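Local structure of endolysin (Clostridium phage phiCD27, 3QAY) at residues Ala21-Leu34 against Ser146-Ala158. The protein probably cleaves the amide bond between N-acetylmuramic acid and L-alanine in clostridial cell-wall peptidoglycan, as a zinc-dependent phage lysin. Numbering follows the deposited sequence.
Sequences ADGVVNEYQYNKSL and SFFCDNKEDYDKA. With ZN (zinc ion), chain E.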
ATOM      1  N   ALA A  21       1.505  -6.419  10.910  1.00  9.69           N
ATOM      2  CA  ALA A  21       1.070  -7.810  11.015  1.00 10.32           C
ATOM      3  C   ALA A  21       2.219  -8.729  10.593  1.00 10.74           C
ATOM      4  O   ALA A  21       3.104  -8.325   9.829  1.00 10.78           O
ATOM      5  CB  ALA A  21      -0.157  -8.064  10.162  1.00 10.08           C
ATOM      6  N   ASP A  22       2.201  -9.953  11.109  1.00 11.79           N
ATOM      7  CA  ASP A  22       3.233 -10.952  10.838  1.00 12.31           C
ATOM      8  C   ASP A  22       2.596 -12.336  10.736  1.00 12.71           C
ATOM      9  O   ASP A  22       1.930 -12.784  11.665  1.00 13.24           O
ATOM     10  CB  ASP A  22       4.279 -10.948  11.959  1.00 13.00           C
ATOM     11  CG  ASP A  22       5.523 -11.747  11.604  1.00 13.87           C
ATOM     12  OD1 ASP A  22       6.088 -11.516  10.519  1.00 13.86           O
ATOM     13  OD2 ASP A  22       5.944 -12.597  12.420  1.00 16.81           O
ATOM     14  N   GLY A  23       2.798 -13.008   9.605  1.00 12.62           N
ATOM     15  CA  GLY A  23       2.269 -14.350   9.402  1.00 13.05           C
ATOM     16  C   GLY A  23       3.248 -15.223   8.642  1.00 13.40           C
ATOM     17  O   GLY A  23       4.391 -15.398   9.071  1.00 13.61           O
ATOM     18  N   VAL A  24       2.811 -15.763   7.504  1.00 12.87           N
ATOM     19  CA  VAL A  24       3.712 -16.512   6.628  1.00 12.83           C
ATOM     20  C   VAL A  24       4.754 -15.578   5.978  1.00 12.36           C
ATOM     21  O   VAL A  24       5.803 -16.031   5.526  1.00 12.34           O
ATOM     22  CB  VAL A  24       2.942 -17.326   5.565  1.00 13.23           C
ATOM     23  CG1 VAL A  24       2.011 -18.321   6.255  1.00 13.01           C
ATOM     24  CG2 VAL A  24       2.171 -16.410   4.614  1.00 12.03           C
ATOM     25  N   VAL A  25       4.461 -14.279   5.957  1.00 11.68           N
ATOM     26  CA  VAL A  25       5.439 -13.260   5.595  1.00 11.42           C
ATOM     27  C   VAL A  25       5.234 -12.049   6.502  1.00 11.07           C
ATOM     28  O   VAL A  25       4.120 -11.798   6.968  1.00 10.59           O
ATOM     29  CB  VAL A  25       5.300 -12.844   4.109  1.00 11.16           C
ATOM     30  CG1 VAL A  25       3.947 -12.174   3.856  1.00 11.50           C
ATOM     31  CG2 VAL A  25       6.475 -11.945   3.682  1.00 11.44           C
ATOM     32  N   ASN A  26       6.308 -11.314   6.782  1.00 10.80           N
ATOM     33  CA  ASN A  26       6.176 -10.089   7.557  1.00 10.47           C
ATOM     34  C   ASN A  26       5.638  -8.989   6.657  1.00 10.02           C
ATOM     35  O   ASN A  26       6.146  -8.777   5.555  1.00 10.33           O
ATOM     36  CB  ASN A  26       7.508  -9.674   8.185  1.00 10.79           C
ATOM     37  CG  ASN A  26       7.349  -8.534   9.170  1.00 10.55           C
ATOM     38  OD1 ASN A  26       7.023  -8.740  10.351  1.00 11.65           O
ATOM     39  ND2 ASN A  26       7.579  -7.323   8.696  1.00  7.97           N
ATOM     40  N   GLU A  27       4.602  -8.300   7.125  1.00  9.76           N
ATOM     41  CA  GLU A  27       3.941  -7.261   6.343  1.00  9.28           C
ATOM     42  C   GLU A  27       4.901  -6.125   6.003  1.00  9.22           C
ATOM     43  O   GLU A  27       5.044  -5.760   4.838  1.00  8.73           O
ATOM     44  CB  GLU A  27       2.729  -6.722   7.101  1.00  9.23           C
ATOM     45  CG  GLU A  27       2.157  -5.442   6.537  1.00  9.08           C
ATOM     46  CD  GLU A  27       0.971  -4.923   7.316  1.00  9.84           C
ATOM     47  OE1 GLU A  27       0.658  -5.463   8.401  1.00 11.06           O
ATOM     48  OE2 GLU A  27       0.356  -3.952   6.837  1.00 10.06           O
ATOM     49  N   TYR A  28       5.552  -5.570   7.023  1.00  9.49           N
ATOM     50  CA  TYR A  28       6.467  -4.443   6.824  1.00  9.83           C
ATOM     51  C   TYR A  28       7.570  -4.772   5.823  1.00  9.87           C
ATOM     52  O   TYR A  28       7.815  -3.998   4.893  1.00 10.01           O
ATOM     53  CB  TYR A  28       7.075  -4.001   8.155  1.00 10.20           C
ATOM     54  CG  TYR A  28       8.185  -2.983   8.025  1.00 10.70           C
ATOM     55  CD1 TYR A  28       7.903  -1.628   7.867  1.00 11.08           C
ATOM     56  CD2 TYR A  28       9.519  -3.374   8.072  1.00 10.91           C
ATOM     57  CE1 TYR A  28       8.928  -0.688   7.760  1.00 11.43           C
ATOM     58  CE2 TYR A  28      10.544  -2.447   7.957  1.00 11.34           C
ATOM     59  CZ  TYR A  28      10.245  -1.109   7.803  1.00 10.70           C
ATOM     60  OH  TYR A  28      11.268  -0.191   7.693  1.00 11.78           O
ATOM     61  N   GLN A  29       8.218  -5.922   6.010  1.00 10.32           N
ATOM     62  CA  GLN A  29       9.321  -6.345   5.149  1.00 10.61           C
ATOM     63  C   GLN A  29       8.853  -6.541   3.704  1.00 10.54           C
ATOM     64  O   GLN A  29       9.522  -6.076   2.783  1.00 10.56           O
ATOM     65  CB  GLN A  29       9.984  -7.633   5.663  1.00 11.09           C
ATOM     66  CG  GLN A  29      10.684  -7.509   7.033  1.00 11.88           C
ATOM     67  CD  GLN A  29      11.884  -6.557   7.032  1.00 12.68           C
ATOM     68  OE1 GLN A  29      12.515  -6.319   5.996  1.00 14.05           O
ATOM     69  NE2 GLN A  29      12.196  -6.002   8.200  1.00 11.35           N
ATOM     70  N   TYR A  30       7.716  -7.216   3.503  1.00 10.24           N
ATOM     71  CA  TYR A  30       7.186  -7.399   2.139  1.00 10.10           C
ATOM     72  C   TYR A  30       6.989  -6.051   1.451  1.00  9.83           C
ATOM     73  O   TYR A  30       7.476  -5.831   0.341  1.00 10.26           O
ATOM     74  CB  TYR A  30       5.861  -8.179   2.119  1.00  9.80           C
ATOM     75  CG  TYR A  30       5.369  -8.399   0.698  1.00  9.42           C
ATOM     76  CD1 TYR A  30       5.865  -9.443  -0.068  1.00 10.68           C
ATOM     77  CD2 TYR A  30       4.457  -7.530   0.108  1.00  9.78           C
ATOM     78  CE1 TYR A  30       5.446  -9.642  -1.372  1.00 11.58           C
ATOM     79  CE2 TYR A  30       4.031  -7.714  -1.203  1.00 10.06           C
ATOM     80  CZ  TYR A  30       4.529  -8.772  -1.935  1.00 10.86           C
ATOM     81  OH  TYR A  30       4.120  -8.967  -3.232  1.00 12.72           O
ATOM     82  N   ASN A  31       6.290  -5.145   2.127  1.00  9.54           N
ATOM     83  CA  ASN A  31       5.974  -3.841   1.549  1.00  9.77           C
ATOM     84  C   ASN A  31       7.189  -2.920   1.399  1.00  9.97           C
ATOM     85  O   ASN A  31       7.236  -2.102   0.484  1.00  9.95           O
ATOM     86  CB  ASN A  31       4.844  -3.168   2.345  1.00  9.61           C
ATOM     87  CG  ASN A  31       3.492  -3.855   2.134  1.00 10.09           C
ATOM     88  OD1 ASN A  31       2.743  -4.090   3.087  1.00 12.87           O
ATOM     89  ND2 ASN A  31       3.183  -4.182   0.891  1.00  8.27           N
ATOM     90  N   LYS A  32       8.181  -3.077   2.272  1.00 10.47           N
ATOM     91  CA  LYS A  32       9.481  -2.426   2.087  1.00 11.18           C
ATOM     92  C   LYS A  32      10.126  -2.873   0.760  1.00 11.41           C
ATOM     93  O   LYS A  32      10.764  -2.074   0.069  1.00 11.91           O
ATOM     94  CB  LYS A  32      10.400  -2.729   3.284  1.00 11.67           C
ATOM     95  CG  LYS A  32      11.837  -2.242   3.149  1.00 13.29           C
ATOM     96  CD  LYS A  32      12.667  -2.591   4.377  1.00 14.43           C
ATOM     97  CE  LYS A  32      14.078  -2.011   4.282  1.00 16.10           C
ATOM     98  NZ  LYS A  32      14.892  -2.337   5.489  1.00 17.66           N
ATOM     99  N   SER A  33       9.950  -4.146   0.415  1.00 11.32           N
ATOM    100  CA  SER A  33      10.451  -4.698  -0.849  1.00 11.57           C
ATOM    101  C   SER A  33       9.601  -4.309  -2.059  1.00 11.06           C
ATOM    102  O   SER A  33      10.141  -3.999  -3.110  1.00 11.54           O
ATOM    103  CB  SER A  33      10.559  -6.227  -0.770  1.00 11.90           C
ATOM    104  OG  SER A  33      11.631  -6.612   0.068  1.00 12.99           O
ATOM    105  N   LEU A  34       8.278  -4.343  -1.911  1.00 10.63           N
ATOM    106  CA  LEU A  34       7.354  -3.972  -2.996  1.00 10.14           C
ATOM    107  C   LEU A  34       7.419  -2.489  -3.404  1.00  9.80           C
ATOM    108  O   LEU A  34       7.344  -2.159  -4.586  1.00  9.35           O
ATOM    109  CB  LEU A  34       5.915  -4.297  -2.585  1.00  9.89           C
ATOM    110  CG  LEU A  34       4.819  -3.939  -3.602  1.00  9.65           C
ATOM    111  CD1 LEU A  34       5.064  -4.668  -4.911  1.00  8.65           C
ATOM    112  CD2 LEU A  34       3.436  -4.269  -3.030  1.00  8.97           C
ATOM    113  N   SER A 146      -2.925  -5.473  -0.079  1.00  8.88           N
ATOM    114  CA  SER A 146      -2.721  -6.268  -1.306  1.00  9.31           C
ATOM    115  C   SER A 146      -3.189  -7.714  -1.196  1.00  9.72           C
ATOM    116  O   SER A 146      -3.797  -8.247  -2.132  1.00 10.40           O
ATOM    117  CB  SER A 146      -1.240  -6.256  -1.711  1.00  9.13           C
ATOM    118  OG  SER A 146      -0.827  -4.972  -2.146  1.00  9.10           O
ATOM    119  N   PHE A 147      -2.866  -8.345  -0.071  1.00  9.39           N
ATOM    120  CA  PHE A 147      -3.269  -9.718   0.235  1.00  9.96           C
ATOM    121  C   PHE A 147      -3.016  -9.984   1.724  1.00 10.06           C
ATOM    122  O   PHE A 147      -2.482  -9.113   2.416  1.00  9.64           O
ATOM    123  CB  PHE A 147      -2.514 -10.735  -0.637  1.00 10.27           C
ATOM    124  CG  PHE A 147      -1.012 -10.676  -0.496  1.00  9.61           C
ATOM    125  CD1 PHE A 147      -0.362 -11.387   0.510  1.00 10.39           C
ATOM    126  CD2 PHE A 147      -0.248  -9.917  -1.371  1.00  8.89           C
ATOM    127  CE1 PHE A 147       1.018 -11.327   0.646  1.00  9.63           C
ATOM    128  CE2 PHE A 147       1.129  -9.857  -1.245  1.00  8.35           C
ATOM    129  CZ  PHE A 147       1.762 -10.559  -0.237  1.00  8.93           C
ATOM    130  N   PHE A 148      -3.398 -11.166   2.211  1.00 10.54           N
ATOM    131  CA  PHE A 148      -3.230 -11.505   3.632  1.00 11.03           C
ATOM    132  C   PHE A 148      -1.851 -12.095   3.922  1.00 11.27           C
ATOM    133  O   PHE A 148      -1.450 -13.098   3.335  1.00 11.77           O
ATOM    134  CB  PHE A 148      -4.335 -12.458   4.106  1.00 11.85           C
ATOM    135  CG  PHE A 148      -5.642 -11.769   4.409  1.00 12.08           C
ATOM    136  CD1 PHE A 148      -6.136 -11.716   5.707  1.00 12.21           C
ATOM    137  CD2 PHE A 148      -6.364 -11.152   3.398  1.00 12.33           C
ATOM    138  CE1 PHE A 148      -7.342 -11.078   5.989  1.00 12.37           C
ATOM    139  CE2 PHE A 148      -7.569 -10.502   3.674  1.00 12.13           C
ATOM    140  CZ  PHE A 148      -8.057 -10.469   4.971  1.00 12.25           C
ATOM    141  N   CYS A 149      -1.123 -11.473   4.841  1.00 11.43           N
ATOM    142  CA  CYS A 149       0.210 -11.953   5.205  1.00 11.77           C
ATOM    143  C   CYS A 149       0.173 -13.225   6.066  1.00 12.35           C
ATOM    144  O   CYS A 149       1.218 -13.831   6.312  1.00 13.13           O
ATOM    145  CB  CYS A 149       0.992 -10.856   5.924  1.00 11.43           C
ATOM    146  SG  CYS A 149       0.500 -10.622   7.635  1.00 12.98           S
ATOM    147  N   ASP A 150      -1.017 -13.626   6.516  1.00 12.73           N
ATOM    148  CA  ASP A 150      -1.177 -14.828   7.343  1.00 13.40           C
ATOM    149  C   ASP A 150      -1.926 -15.948   6.608  1.00 14.28           C
ATOM    150  O   ASP A 150      -2.396 -16.896   7.234  1.00 14.72           O
ATOM    151  CB  ASP A 150      -1.873 -14.476   8.670  1.00 13.49           C
ATOM    152  CG  ASP A 150      -3.283 -13.930   8.480  1.00 13.06           C
ATOM    153  OD1 ASP A 150      -3.655 -13.579   7.335  1.00 12.07           O
ATOM    154  OD2 ASP A 150      -4.025 -13.843   9.484  1.00 12.43           O
ATOM    155  N   ASN A 151      -2.019 -15.833   5.283  1.00 14.19           N
ATOM    156  CA  ASN A 151      -2.675 -16.833   4.446  1.00 15.10           C
ATOM    157  C   ASN A 151      -1.687 -17.380   3.411  1.00 15.46           C
ATOM    158  O   ASN A 151      -1.268 -16.661   2.505  1.00 14.90           O
ATOM    159  CB  ASN A 151      -3.913 -16.234   3.759  1.00 14.89           C
ATOM    160  CG  ASN A 151      -4.691 -17.267   2.944  1.00 15.74           C
ATOM    161  OD1 ASN A 151      -4.268 -17.656   1.856  1.00 16.43           O
ATOM    162  ND2 ASN A 151      -5.824 -17.717   3.474  1.00 15.29           N
ATOM    163  N   LYS A 152      -1.322 -18.653   3.561  1.00 16.71           N
ATOM    164  CA  LYS A 152      -0.339 -19.318   2.691  1.00 17.36           C
ATOM    165  C   LYS A 152      -0.663 -19.158   1.216  1.00 16.84           C
ATOM    166  O   LYS A 152       0.198 -18.806   0.413  1.00 16.20           O
ATOM    167  CB  LYS A 152      -0.291 -20.819   2.989  1.00 18.73           C
ATOM    168  CG  LYS A 152       0.353 -21.194   4.305  1.00 20.97           C
ATOM    169  CD  LYS A 152       1.881 -21.212   4.211  1.00 23.22           C
ATOM    170  CE  LYS A 152       2.489 -22.091   5.297  1.00 24.71           C
ATOM    171  NZ  LYS A 152       1.945 -21.769   6.646  1.00 26.54           N
ATOM    172  N   GLU A 153      -1.916 -19.437   0.880  1.00 17.13           N
ATOM    173  CA  GLU A 153      -2.370 -19.468  -0.505  1.00 17.32           C
ATOM    174  C   GLU A 153      -2.206 -18.090  -1.150  1.00 15.79           C
ATOM    175  O   GLU A 153      -1.719 -17.989  -2.271  1.00 15.77           O
ATOM    176  CB  GLU A 153      -3.826 -19.955  -0.588  1.00 18.01           C
ATOM    177  CG  GLU A 153      -4.034 -21.454  -0.271  1.00 20.72           C
ATOM    178  CD  GLU A 153      -3.684 -21.858   1.166  1.00 23.26           C
ATOM    179  OE1 GLU A 153      -3.822 -21.023   2.100  1.00 23.34           O
ATOM    180  OE2 GLU A 153      -3.268 -23.025   1.360  1.00 24.46           O
ATOM    181  N   ASP A 154      -2.595 -17.037  -0.428  1.00 14.94           N
ATOM    182  CA  ASP A 154      -2.388 -15.660  -0.883  1.00 13.90           C
ATOM    183  C   ASP A 154      -0.913 -15.369  -1.131  1.00 13.65           C
ATOM    184  O   ASP A 154      -0.553 -14.808  -2.167  1.00 13.86           O
ATOM    185  CB  ASP A 154      -2.919 -14.636   0.137  1.00 13.53           C
ATOM    186  CG  ASP A 154      -4.363 -14.220  -0.114  1.00 12.27           C
ATOM    187  OD1 ASP A 154      -5.061 -14.841  -0.935  1.00 13.66           O
ATOM    188  OD2 ASP A 154      -4.813 -13.252   0.531  1.00 10.95           O
ATOM    189  N   TYR A 155      -0.062 -15.726  -0.176  1.00 13.71           N
ATOM    190  CA  TYR A 155       1.368 -15.441  -0.298  1.00 13.43           C
ATOM    191  C   TYR A 155       2.021 -16.259  -1.425  1.00 13.79           C
ATOM    192  O   TYR A 155       2.919 -15.762  -2.112  1.00 13.51           O
ATOM    193  CB  TYR A 155       2.085 -15.682   1.033  1.00 13.47           C
ATOM    194  CG  TYR A 155       3.553 -15.285   1.046  1.00 13.26           C
ATOM    195  CD1 TYR A 155       3.984 -14.092   0.479  1.00 13.09           C
ATOM    196  CD2 TYR A 155       4.501 -16.094   1.657  1.00 13.52           C
ATOM    197  CE1 TYR A 155       5.328 -13.728   0.504  1.00 12.86           C
ATOM    198  CE2 TYR A 155       5.839 -15.735   1.690  1.00 14.36           C
ATOM    199  CZ  TYR A 155       6.247 -14.556   1.110  1.00 13.54           C
ATOM    200  OH  TYR A 155       7.577 -14.210   1.147  1.00 14.09           O
ATOM    201  N   ASP A 156       1.562 -17.494  -1.616  1.00 14.20           N
ATOM    202  CA  ASP A 156       2.010 -18.308  -2.753  1.00 14.83           C
ATOM    203  C   ASP A 156       1.646 -17.645  -4.087  1.00 14.19           C
ATOM    204  O   ASP A 156       2.446 -17.652  -5.020  1.00 14.24           O
ATOM    205  CB  ASP A 156       1.415 -19.720  -2.697  1.00 15.77           C
ATOM    206  CG  ASP A 156       2.035 -20.578  -1.603  1.00 17.18           C
ATOM    207  OD1 ASP A 156       3.127 -20.234  -1.104  1.00 18.72           O
ATOM    208  OD2 ASP A 156       1.428 -21.605  -1.251  1.00 18.22           O
ATOM    209  N   LYS A 157       0.448 -17.075  -4.173  1.00 13.77           N
ATOM    210  CA  LYS A 157       0.050 -16.316  -5.363  1.00 13.86           C
ATOM    211  C   LYS A 157       0.962 -15.110  -5.572  1.00 13.12           C
ATOM    212  O   LYS A 157       1.374 -14.836  -6.693  1.00 13.04           O
ATOM    213  CB  LYS A 157      -1.398 -15.841  -5.263  1.00 13.84           C
ATOM    214  CG  LYS A 157      -2.443 -16.920  -5.494  1.00 14.97           C
ATOM    215  CD  LYS A 157      -3.827 -16.366  -5.178  1.00 16.02           C
ATOM    216  CE  LYS A 157      -4.924 -17.371  -5.481  1.00 18.33           C
ATOM    217  NZ  LYS A 157      -6.256 -16.814  -5.167  1.00 18.92           N
ATOM    218  N   ALA A 158       1.281 -14.410  -4.486  1.00 12.60           N
ATOM    219  CA  ALA A 158       2.125 -13.217  -4.546  1.00 12.20           C
ATOM    220  C   ALA A 158       3.525 -13.556  -5.034  1.00 12.78           C
ATOM    221  O   ALA A 158       4.066 -12.867  -5.900  1.00 12.81           O
ATOM    222  CB  ALA A 158       2.195 -12.538  -3.171  1.00 11.78           C
TER
HETATM  223 ZN    ZN E 180      -0.914  -2.766   7.986  1.00  9.00          ZN
HETATM  224  O   HOH W   1       8.631 -14.912   4.248  1.00 28.85           O
HETATM  225  O   HOH W   2       5.461 -10.758  -4.484  1.00  9.10           O
HETATM  226  O   HOH W   3       0.674  -3.907  -0.226  1.00  3.48           O
HETATM  227  O   HOH W   4      -2.301  -1.497   9.523  1.00 13.81           O
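Beside the amidase zinc site, the loop leading into zinc ligand E27 packs on C149 and helix 152-175. A21 CB touches C149 SG at 3.7 Å; this small, buried cysteine side chain also meets L86 of strand 80-87. A21 N donates to E27 OE1, on the anti side and tilted from the carboxylate plane, helping fix the rotation of the carboxylate whose OE2 ligates zinc with H10 and H85. C149 O accepts a hydrogen bond from V25 N at 3.3 Å, nearly straight (163°) and in the carbonyl plane, and a weak one from V24 N. G23, lacking a side chain, brings its CA to 3.3 Å from C149 O, a CA-H...O contact. In this α/β amidase fold, built on a mixed sheet, a type I turn from F148 to N151 leads into helix 152-175, capped by N151 OD1 accepting D154 N. Beta-branched, apolar V25 lies between C149 and Y155: CB sits over the Y155 ring face (CH-pi, 3.7 Å from the centroid), and CG1 reaches C149 CB. V24 CG2 packs on Y155 CB, CG1 on the bent K152 chain from CG to NZ. Y30, CG anti to N (chi1 -178°), turns its flat face to the F147 edge, planes at 79°; its hydroxyl reaches a water bound to A158 O.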